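Local coordinates for DUF1436 domain-containing protein (Neisseria meningitidis, PDB 2GKP) that is of unknown function but, from its family, is probably an immunity protein that neutralises a toxin of contact-dependent growth inhibition, at residues A[15-27]-A[40-54]. Numbering follows the deposited sequence. Where two conformers were deposited one is given.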
ATOM      1  N   GLY A  15      -0.531   0.824  -1.054  1.00 11.49           N
ATOM      2  CA  GLY A  15       0.648   0.203  -0.482  1.00 11.99           C
ATOM      3  C   GLY A  15       0.765  -1.266  -0.877  1.00 11.20           C
ATOM      4  O   GLY A  15      -0.242  -1.928  -1.161  1.00 11.28           O
ATOM      5  N   TYR A  16       1.998  -1.750  -0.845  1.00 11.14           N
ATOM      6  CA  TYR A  16       2.328  -3.117  -1.253  0.50 12.77           C
ATOM      7  C   TYR A  16       3.344  -3.600  -0.241  1.00 12.18           C
ATOM      8  O   TYR A  16       4.515  -3.184  -0.264  1.00 13.78           O
ATOM      9  CB  TYR A  16       2.888  -3.125  -2.697  0.50 13.43           C
ATOM     10  CG  TYR A  16       3.518  -4.418  -3.180  0.50 14.01           C
ATOM     11  CD1 TYR A  16       2.814  -5.616  -3.174  0.50 15.29           C
ATOM     12  CD2 TYR A  16       4.803  -4.425  -3.711  0.50 11.30           C
ATOM     13  CE1 TYR A  16       3.402  -6.804  -3.661  0.50 16.69           C
ATOM     14  CE2 TYR A  16       5.405  -5.609  -4.182  0.50 14.04           C
ATOM     15  CZ  TYR A  16       4.696  -6.786  -4.146  0.50 15.38           C
ATOM     16  OH  TYR A  16       5.276  -7.946  -4.628  0.50 17.23           O
ATOM     17  N   LYS A  17       2.873  -4.437   0.689  1.00 11.62           N
ATOM     18  CA  LYS A  17       3.733  -5.015   1.733  1.00 12.46           C
ATOM     19  C   LYS A  17       3.987  -6.487   1.477  1.00 11.21           C
ATOM     20  O   LYS A  17       3.185  -7.141   0.805  1.00 12.73           O
ATOM     21  CB  LYS A  17       3.113  -4.834   3.118  1.00 11.71           C
ATOM     22  CG  LYS A  17       3.293  -3.412   3.621  1.00 13.79           C
ATOM     23  CD  LYS A  17       2.479  -3.149   4.857  1.00 13.81           C
ATOM     24  CE  LYS A  17       2.920  -1.850   5.564  1.00 14.64           C
ATOM     25  NZ  LYS A  17       2.781  -0.672   4.647  1.00 16.12           N
ATOM     26  N   ALA A  18       5.107  -7.019   1.986  1.00 10.87           N
ATOM     27  CA  ALA A  18       5.450  -8.423   1.709  1.00 10.63           C
ATOM     28  C   ALA A  18       6.244  -8.967   2.831  1.00 10.93           C
ATOM     29  O   ALA A  18       7.217  -8.336   3.250  1.00 12.45           O
ATOM     30  CB  ALA A  18       6.279  -8.541   0.419  1.00 12.33           C
ATOM     31  N   ASN A  19       5.880 -10.161   3.285  1.00 11.02           N
ATOM     32  CA  ASN A  19       6.713 -10.879   4.251  1.00 10.50           C
ATOM     33  C   ASN A  19       6.923 -12.300   3.763  1.00 10.35           C
ATOM     34  O   ASN A  19       6.694 -12.577   2.574  1.00 11.78           O
ATOM     35  CB  ASN A  19       6.165 -10.740   5.704  1.00 10.44           C
ATOM     36  CG  ASN A  19       4.841 -11.468   5.951  1.00 11.14           C
ATOM     37  OD1 ASN A  19       4.219 -11.330   7.050  1.00 15.25           O
ATOM     38  ND2 ASN A  19       4.421 -12.274   4.984  1.00  9.38           N
ATOM     39  N   GLU A  20       7.381 -13.191   4.639  1.00  9.93           N
ATOM     40  CA  GLU A  20       7.677 -14.524   4.140  1.00 10.74           C
ATOM     41  C   GLU A  20       6.431 -15.357   3.843  1.00  9.78           C
ATOM     42  O   GLU A  20       6.558 -16.487   3.340  1.00 11.92           O
ATOM     43  CB  GLU A  20       8.618 -15.296   5.097  1.00 10.91           C
ATOM     44  CG  GLU A  20       7.975 -15.832   6.399  1.00 12.23           C
ATOM     45  CD  GLU A  20       7.670 -14.779   7.444  1.00 12.17           C
ATOM     46  OE1 GLU A  20       8.091 -13.596   7.285  1.00 12.66           O
ATOM     47  OE2 GLU A  20       7.024 -15.176   8.447  1.00 13.47           O
ATOM     48  N   ARG A  21       5.235 -14.838   4.156  1.00 10.03           N
ATOM     49  CA  ARG A  21       4.004 -15.607   3.861  1.00  9.56           C
ATOM     50  C   ARG A  21       3.118 -15.010   2.784  1.00  9.24           C
ATOM     51  O   ARG A  21       2.308 -15.728   2.233  1.00  9.98           O
ATOM     52  CB  ARG A  21       3.197 -15.853   5.101  1.00  9.33           C
ATOM     53  CG  ARG A  21       3.906 -16.783   6.085  1.00 10.32           C
ATOM     54  CD  ARG A  21       3.004 -17.178   7.258  1.00 11.44           C
ATOM     55  NE  ARG A  21       3.873 -17.817   8.265  1.00 12.63           N
ATOM     56  CZ  ARG A  21       3.575 -18.018   9.549  1.00 11.43           C
ATOM     57  NH1 ARG A  21       2.357 -17.756  10.006  1.00 12.10           N
ATOM     58  NH2 ARG A  21       4.529 -18.493  10.349  1.00 14.47           N
ATOM     59  N   ALA A  22       3.224 -13.700   2.513  1.00 10.63           N
ATOM     60  CA  ALA A  22       2.254 -13.088   1.630  1.00  9.25           C
ATOM     61  C   ALA A  22       2.697 -11.764   1.097  1.00 10.35           C
ATOM     62  O   ALA A  22       3.525 -11.065   1.711  1.00 10.55           O
ATOM     63  CB  ALA A  22       0.933 -12.876   2.383  1.00 10.06           C
ATOM     64  N   LEU A  23       2.081 -11.405  -0.024  1.00 11.07           N
ATOM     65  CA  LEU A  23       1.971 -10.003  -0.480  1.00 10.09           C
ATOM     66  C   LEU A  23       0.635  -9.430   0.013  1.00  9.64           C
ATOM     67  O   LEU A  23      -0.344 -10.168   0.066  1.00 10.80           O
ATOM     68  CB  LEU A  23       2.016  -9.915  -2.013  1.00 11.13           C
ATOM     69  CG  LEU A  23       3.061 -10.777  -2.717  1.00 11.59           C
ATOM     70  CD1 LEU A  23       2.940 -10.606  -4.230  1.00 12.97           C
ATOM     71  CD2 LEU A  23       4.462 -10.383  -2.250  1.00 14.05           C
ATOM     72  N   ILE A  24       0.620  -8.154   0.417  1.00 10.40           N
ATOM     73  CA  ILE A  24      -0.555  -7.551   1.034  1.00 11.21           C
ATOM     74  C   ILE A  24      -0.723  -6.188   0.370  1.00 11.06           C
ATOM     75  O   ILE A  24       0.081  -5.282   0.566  1.00 11.82           O
ATOM     76  CB  ILE A  24      -0.374  -7.425   2.567  1.00 11.34           C
ATOM     77  CG1 ILE A  24       0.063  -8.771   3.185  1.00 13.76           C
ATOM     78  CG2 ILE A  24      -1.684  -6.909   3.170  1.00 13.79           C
ATOM     79  CD1 ILE A  24       1.027  -8.649   4.308  1.00 19.00           C
ATOM     80  N   ILE A  25      -1.765  -6.053  -0.459  1.00 11.43           N
ATOM     81  CA  ILE A  25      -1.957  -4.840  -1.246  1.00 12.15           C
ATOM     82  C   ILE A  25      -3.100  -4.059  -0.605  1.00 12.02           C
ATOM     83  O   ILE A  25      -4.153  -4.618  -0.258  1.00 13.22           O
ATOM     84  CB  ILE A  25      -2.323  -5.172  -2.699  1.00 12.73           C
ATOM     85  CG1 ILE A  25      -1.221  -5.961  -3.395  1.00 16.38           C
ATOM     86  CG2 ILE A  25      -2.657  -3.895  -3.453  1.00 15.03           C
ATOM     87  CD1 ILE A  25       0.082  -5.534  -3.129  1.00 21.92           C
ATOM     88  N   GLN A  26      -2.890  -2.763  -0.429  1.00 11.85           N
ATOM     89  CA  GLN A  26      -3.832  -1.977   0.335  1.00 12.39           C
ATOM     90  C   GLN A  26      -4.107  -0.622  -0.313  1.00 11.73           C
ATOM     91  O   GLN A  26      -3.172   0.120  -0.602  1.00 12.70           O
ATOM     92  CB  GLN A  26      -3.193  -1.748   1.732  1.00 13.35           C
ATOM     93  CG  GLN A  26      -3.966  -0.900   2.721  1.00 15.36           C
ATOM     94  CD  GLN A  26      -5.242  -1.591   3.123  1.00 16.82           C
ATOM     95  OE1 GLN A  26      -5.222  -2.741   3.588  1.00 16.69           O
ATOM     96  NE2 GLN A  26      -6.345  -0.901   2.961  1.00 16.41           N
ATOM     97  N   THR A  27      -5.380  -0.240  -0.420  1.00 12.52           N
ATOM     98  CA  THR A  27      -5.731   1.148  -0.771  1.00 11.90           C
ATOM     99  C   THR A  27      -5.349   2.114   0.357  1.00 12.60           C
ATOM    100  O   THR A  27      -5.555   1.799   1.526  1.00 12.38           O
ATOM    101  CB  THR A  27      -7.261   1.251  -0.965  1.00 12.24           C
ATOM    102  OG1 THR A  27      -7.603   0.480  -2.113  1.00 12.91           O
ATOM    103  CG2 THR A  27      -7.714   2.709  -1.209  1.00 14.90           C
ATOM    104  N   TYR A  40     -11.124  -0.378   3.116  1.00 17.49           N
ATOM    105  CA  TYR A  40     -10.877  -1.365   2.069  1.00 16.42           C
ATOM    106  C   TYR A  40     -10.048  -2.496   2.700  0.60 16.32           C
ATOM    107  O   TYR A  40      -9.015  -2.227   3.315  0.60 15.47           O
ATOM    108  CB  TYR A  40     -10.184  -0.682   0.883  1.00 16.83           C
ATOM    109  CG  TYR A  40     -10.972   0.464   0.351  1.00 16.54           C
ATOM    110  CD1 TYR A  40     -12.090   0.268  -0.482  1.00 16.66           C
ATOM    111  CD2 TYR A  40     -10.658   1.760   0.734  1.00 17.70           C
ATOM    112  CE1 TYR A  40     -12.847   1.344  -0.912  1.00 18.73           C
ATOM    113  CE2 TYR A  40     -11.407   2.835   0.292  1.00 18.81           C
ATOM    114  CZ  TYR A  40     -12.478   2.627  -0.531  1.00 19.37           C
ATOM    115  OH  TYR A  40     -13.207   3.707  -0.949  1.00 21.59           O
ATOM    116  N   PRO A  41     -10.509  -3.763   2.615  0.60 16.45           N
ATOM    117  CA  PRO A  41      -9.697  -4.780   3.279  0.60 16.69           C
ATOM    118  C   PRO A  41      -8.421  -5.041   2.494  1.00 16.94           C
ATOM    119  O   PRO A  41      -8.392  -4.788   1.293  1.00 15.79           O
ATOM    120  CB  PRO A  41     -10.595  -6.026   3.253  0.60 17.01           C
ATOM    121  CG  PRO A  41     -11.459  -5.824   2.089  0.60 17.53           C
ATOM    122  CD  PRO A  41     -11.728  -4.344   2.026  0.60 16.82           C
ATOM    123  N   PRO A  42      -7.381  -5.542   3.174  1.00 16.54           N
ATOM    124  CA  PRO A  42      -6.190  -5.868   2.438  1.00 16.52           C
ATOM    125  C   PRO A  42      -6.457  -7.006   1.447  1.00 16.06           C
ATOM    126  O   PRO A  42      -7.254  -7.901   1.717  1.00 15.87           O
ATOM    127  CB  PRO A  42      -5.245  -6.408   3.520  1.00 18.07           C
ATOM    128  CG  PRO A  42      -5.750  -6.053   4.755  1.00 18.52           C
ATOM    129  CD  PRO A  42      -7.239  -5.888   4.599  1.00 18.54           C
ATOM    130  N   HIS A  43      -5.766  -6.967   0.320  1.00 14.69           N
ATOM    131  CA  HIS A  43      -5.811  -8.051  -0.641  0.70 14.40           C
ATOM    132  C   HIS A  43      -4.560  -8.896  -0.491  1.00 12.52           C
ATOM    133  O   HIS A  43      -3.463  -8.389  -0.721  1.00 12.47           O
ATOM    134  CB  HIS A  43      -5.863  -7.449  -2.041  0.70 15.45           C
ATOM    135  CG  HIS A  43      -6.424  -8.356  -3.076  0.70 17.88           C
ATOM    136  ND1 HIS A  43      -5.887  -9.588  -3.376  0.70 19.82           N
ATOM    137  CD2 HIS A  43      -7.460  -8.177  -3.932  0.70 18.44           C
ATOM    138  CE1 HIS A  43      -6.581 -10.141  -4.355  0.70 20.47           C
ATOM    139  NE2 HIS A  43      -7.547  -9.308  -4.702  0.70 22.11           N
ATOM    140  N   ILE A  44      -4.725 -10.152  -0.075  1.00 12.22           N
ATOM    141  CA  ILE A  44      -3.597 -11.028   0.173  1.00 12.13           C
ATOM    142  C   ILE A  44      -3.308 -11.884  -1.041  1.00 11.86           C
ATOM    143  O   ILE A  44      -4.236 -12.395  -1.643  1.00 13.72           O
ATOM    144  CB  ILE A  44      -3.886 -11.940   1.404  1.00 11.92           C
ATOM    145  CG1 ILE A  44      -4.008 -11.042   2.648  1.00 14.79           C
ATOM    146  CG2 ILE A  44      -2.816 -13.071   1.538  1.00 14.39           C
ATOM    147  CD1 ILE A  44      -4.454 -11.764   3.906  1.00 18.01           C
ATOM    148  N   LEU A  45      -2.031 -12.007  -1.396  1.00 11.74           N
ATOM    149  CA  LEU A  45      -1.631 -12.768  -2.577  1.00 12.44           C
ATOM    150  C   LEU A  45      -0.425 -13.639  -2.269  1.00 11.65           C
ATOM    151  O   LEU A  45       0.333 -13.335  -1.367  1.00 11.65           O
ATOM    152  CB  LEU A  45      -1.187 -11.834  -3.724  1.00 12.65           C
ATOM    153  CG  LEU A  45      -2.269 -10.961  -4.367  1.00 16.95           C
ATOM    154  CD1 LEU A  45      -1.622  -9.994  -5.326  1.00 18.94           C
ATOM    155  CD2 LEU A  45      -3.266 -11.837  -5.137  1.00 19.67           C
ATOM    156  N   PRO A  46      -0.256 -14.753  -3.011  1.00 11.11           N
ATOM    157  CA  PRO A  46       0.979 -15.542  -2.880  1.00 11.66           C
ATOM    158  C   PRO A  46       2.196 -14.796  -3.396  1.00 12.20           C
ATOM    159  O   PRO A  46       2.085 -13.891  -4.230  1.00 12.09           O
ATOM    160  CB  PRO A  46       0.711 -16.799  -3.714  1.00 12.93           C
ATOM    161  CG  PRO A  46      -0.316 -16.290  -4.751  1.00 12.38           C
ATOM    162  CD  PRO A  46      -1.201 -15.299  -4.001  1.00 12.50           C
ATOM    163  N   LEU A  47       3.363 -15.191  -2.913  1.00 11.82           N
ATOM    164  CA  LEU A  47       4.582 -14.405  -3.214  1.00 11.62           C
ATOM    165  C   LEU A  47       4.998 -14.415  -4.670  1.00 12.26           C
ATOM    166  O   LEU A  47       5.630 -13.472  -5.128  1.00 13.47           O
ATOM    167  CB  LEU A  47       5.737 -14.900  -2.366  1.00 11.58           C
ATOM    168  CG  LEU A  47       5.612 -14.791  -0.862  1.00 10.75           C
ATOM    169  CD1 LEU A  47       6.881 -15.295  -0.186  1.00 12.28           C
ATOM    170  CD2 LEU A  47       5.355 -13.373  -0.475  1.00 11.83           C
ATOM    171  N   ASP A  48       4.669 -15.469  -5.378  1.00 12.50           N
ATOM    172  CA  ASP A  48       5.031 -15.570  -6.803  1.00 13.22           C
ATOM    173  C   ASP A  48       3.850 -15.343  -7.716  1.00 15.21           C
ATOM    174  O   ASP A  48       3.822 -15.855  -8.849  1.00 16.06           O
ATOM    175  CB  ASP A  48       5.760 -16.891  -7.103  1.00 15.20           C
ATOM    176  CG  ASP A  48       4.916 -18.097  -6.818  1.00 15.90           C
ATOM    177  OD1 ASP A  48       3.850 -17.977  -6.202  1.00 15.55           O
ATOM    178  OD2 ASP A  48       5.329 -19.208  -7.208  1.00 19.31           O
ATOM    179  N   THR A  49       2.911 -14.525  -7.252  1.00 15.28           N
ATOM    180  CA  THR A  49       1.803 -14.079  -8.083  0.60 16.31           C
ATOM    181  C   THR A  49       2.348 -13.546  -9.387  1.00 17.05           C
ATOM    182  O   THR A  49       3.371 -12.877  -9.391  1.00 16.79           O
ATOM    183  CB  THR A  49       1.065 -12.954  -7.381  0.60 16.14           C
ATOM    184  OG1 THR A  49       0.498 -13.469  -6.201  0.60 16.69           O
ATOM    185  CG2 THR A  49      -0.087 -12.455  -8.234  0.60 16.49           C
ATOM    186  N   ASP A  50       1.645 -13.828 -10.482  1.00 18.64           N
ATOM    187  CA  ASP A  50       2.126 -13.347 -11.746  1.00 19.81           C
ATOM    188  C   ASP A  50       2.049 -11.829 -11.837  1.00 19.14           C
ATOM    189  O   ASP A  50       1.255 -11.189 -11.130  1.00 19.84           O
ATOM    190  CB  ASP A  50       1.371 -14.012 -12.888  1.00 21.22           C
ATOM    191  CG  ASP A  50      -0.002 -13.506 -13.020  1.00 25.61           C
ATOM    192  OD1 ASP A  50      -0.926 -14.026 -12.359  1.00 29.01           O
ATOM    193  OD2 ASP A  50      -0.158 -12.582 -13.847  1.00 28.24           O
ATOM    194  N   ASN A  51       2.909 -11.260 -12.663  1.00 18.25           N
ATOM    195  CA  ASN A  51       2.965  -9.797 -12.784  1.00 18.08           C
ATOM    196  C   ASN A  51       1.615  -9.182 -13.188  1.00 18.28           C
ATOM    197  O   ASN A  51       1.238  -8.140 -12.665  1.00 19.01           O
ATOM    198  CB  ASN A  51       4.056  -9.404 -13.748  1.00 19.28           C
ATOM    199  CG  ASN A  51       5.439  -9.617 -13.156  1.00 20.53           C
ATOM    200  OD1 ASN A  51       5.553  -9.845 -11.961  1.00 25.80           O
ATOM    201  ND2 ASN A  51       6.473  -9.531 -13.968  1.00 23.23           N
ATOM    202  N   GLU A  52       0.881  -9.820 -14.099  1.00 19.32           N
ATOM    203  CA  GLU A  52      -0.399  -9.249 -14.504  0.50 19.52           C
ATOM    204  C   GLU A  52      -1.402  -9.163 -13.330  1.00 19.61           C
ATOM    205  O   GLU A  52      -2.098  -8.125 -13.185  1.00 19.66           O
ATOM    206  CB  GLU A  52      -0.934  -9.993 -15.744  0.50 20.23           C
ATOM    207  CG  GLU A  52      -2.002  -9.251 -16.546  0.50 20.53           C
ATOM    208  CD  GLU A  52      -3.376  -9.429 -15.938  0.50 21.72           C
ATOM    209  OE1 GLU A  52      -3.530 -10.399 -15.176  0.50 22.84           O
ATOM    210  OE2 GLU A  52      -4.302  -8.628 -16.213  0.50 23.20           O
ATOM    211  N   THR A  53      -1.433 -10.168 -12.447  1.00 18.80           N
ATOM    212  CA  THR A  53      -2.345 -10.155 -11.310  1.00 19.18           C
ATOM    213  C   THR A  53      -1.868  -9.094 -10.306  1.00 17.96           C
ATOM    214  O   THR A  53      -2.683  -8.372  -9.722  1.00 18.68           O
ATOM    215  CB  THR A  53      -2.434 -11.566 -10.619  1.00 19.23           C
ATOM    216  OG1 THR A  53      -2.891 -12.524 -11.585  1.00 22.21           O
ATOM    217  CG2 THR A  53      -3.416 -11.557  -9.455  1.00 20.74           C
ATOM    218  N   LEU A  54      -0.566  -9.005 -10.094  1.00 17.42           N
ATOM    219  CA  LEU A  54      -0.036  -8.040  -9.142  1.00 17.06           C
ATOM    220  C   LEU A  54      -0.301  -6.604  -9.652  1.00 16.12           C
ATOM    221  O   LEU A  54      -0.807  -5.746  -8.897  1.00 15.20           O
ATOM    222  CB  LEU A  54       1.463  -8.266  -8.944  1.00 16.53           C
ATOM    223  CG  LEU A  54       2.212  -7.303  -7.996  1.00 16.63           C
ATOM    224  CD1 LEU A  54       1.479  -7.241  -6.621  1.00 17.57           C
ATOM    225  CD2 LEU A  54       3.697  -7.612  -7.872  1.00 19.05           C
TER
HETATM  226  O   HOH W   1      -7.036  -2.918   5.636  1.00 19.64           O
HETATM  227  O   HOH W   2      -7.222  -2.456   0.029  1.00 16.04           O
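L23 sits over the turn that follows strand 43-45. With its CG anti to the carbonyl carbon (chi1 -43°), CD1 reaches P46 O at 3.4 Å while CD2 meets L47 CD2 at 3.6 Å. L47 leans back across the 19-22 turn, its CD2 lying 3.4 Å from N19 O and its CD1 beside E20 O. P46 O takes two hydrogen bonds from the same face of its carbonyl plane: T49 N closes the type I turn P46-T49 and T49 OG1 adds a second bond. Beyond it D50 caps helix 51-63, accepting from T53 N and T53 OG1. Strands 23-27 and 43-45 pair antiparallel as part of the hairpin 23-30/34-45, in which strand 34-45 is the end strand of the antiparallel sheet, joined to it through 23-30; L23-L45 and I25-H43 are hydrogen-bonded pairs, I24-I44 the non-hydrogen-bonded pair between them. On the face carrying L23, I25 and L45, helix 51-63 packs through L54: CG anti to the backbone N (chi1 178°) sets CD1 3.6 Å from Y16 CE1, with CD2 near Y16 OH, the L54 side chain lying roughly perpendicular to that of Y16. I25 CD1 touches the same L54 CD1 at 4.1 Å. The other face has I24 CG2 against P42 CB at 3.6 Å and A22 CB against I44 CG2, and helix 81-99 covers it. At the far end Q26, bent at chi2 (66°), runs alongside P42 and extends the pairing: NE2 donates to Y40 O at 3.0 Å and to T27 O, both close to the amide plane, so its two bonds fix the amide's rotation. OE1 lies close to P42 CA and CG. A water joins T27 N to P41 O. T27 CG2 packs obliquely on the Y40 ring, 3.7 Å from CD2, while T27 OG1 is hydrogen-bonded to A61 O of helix 51-63.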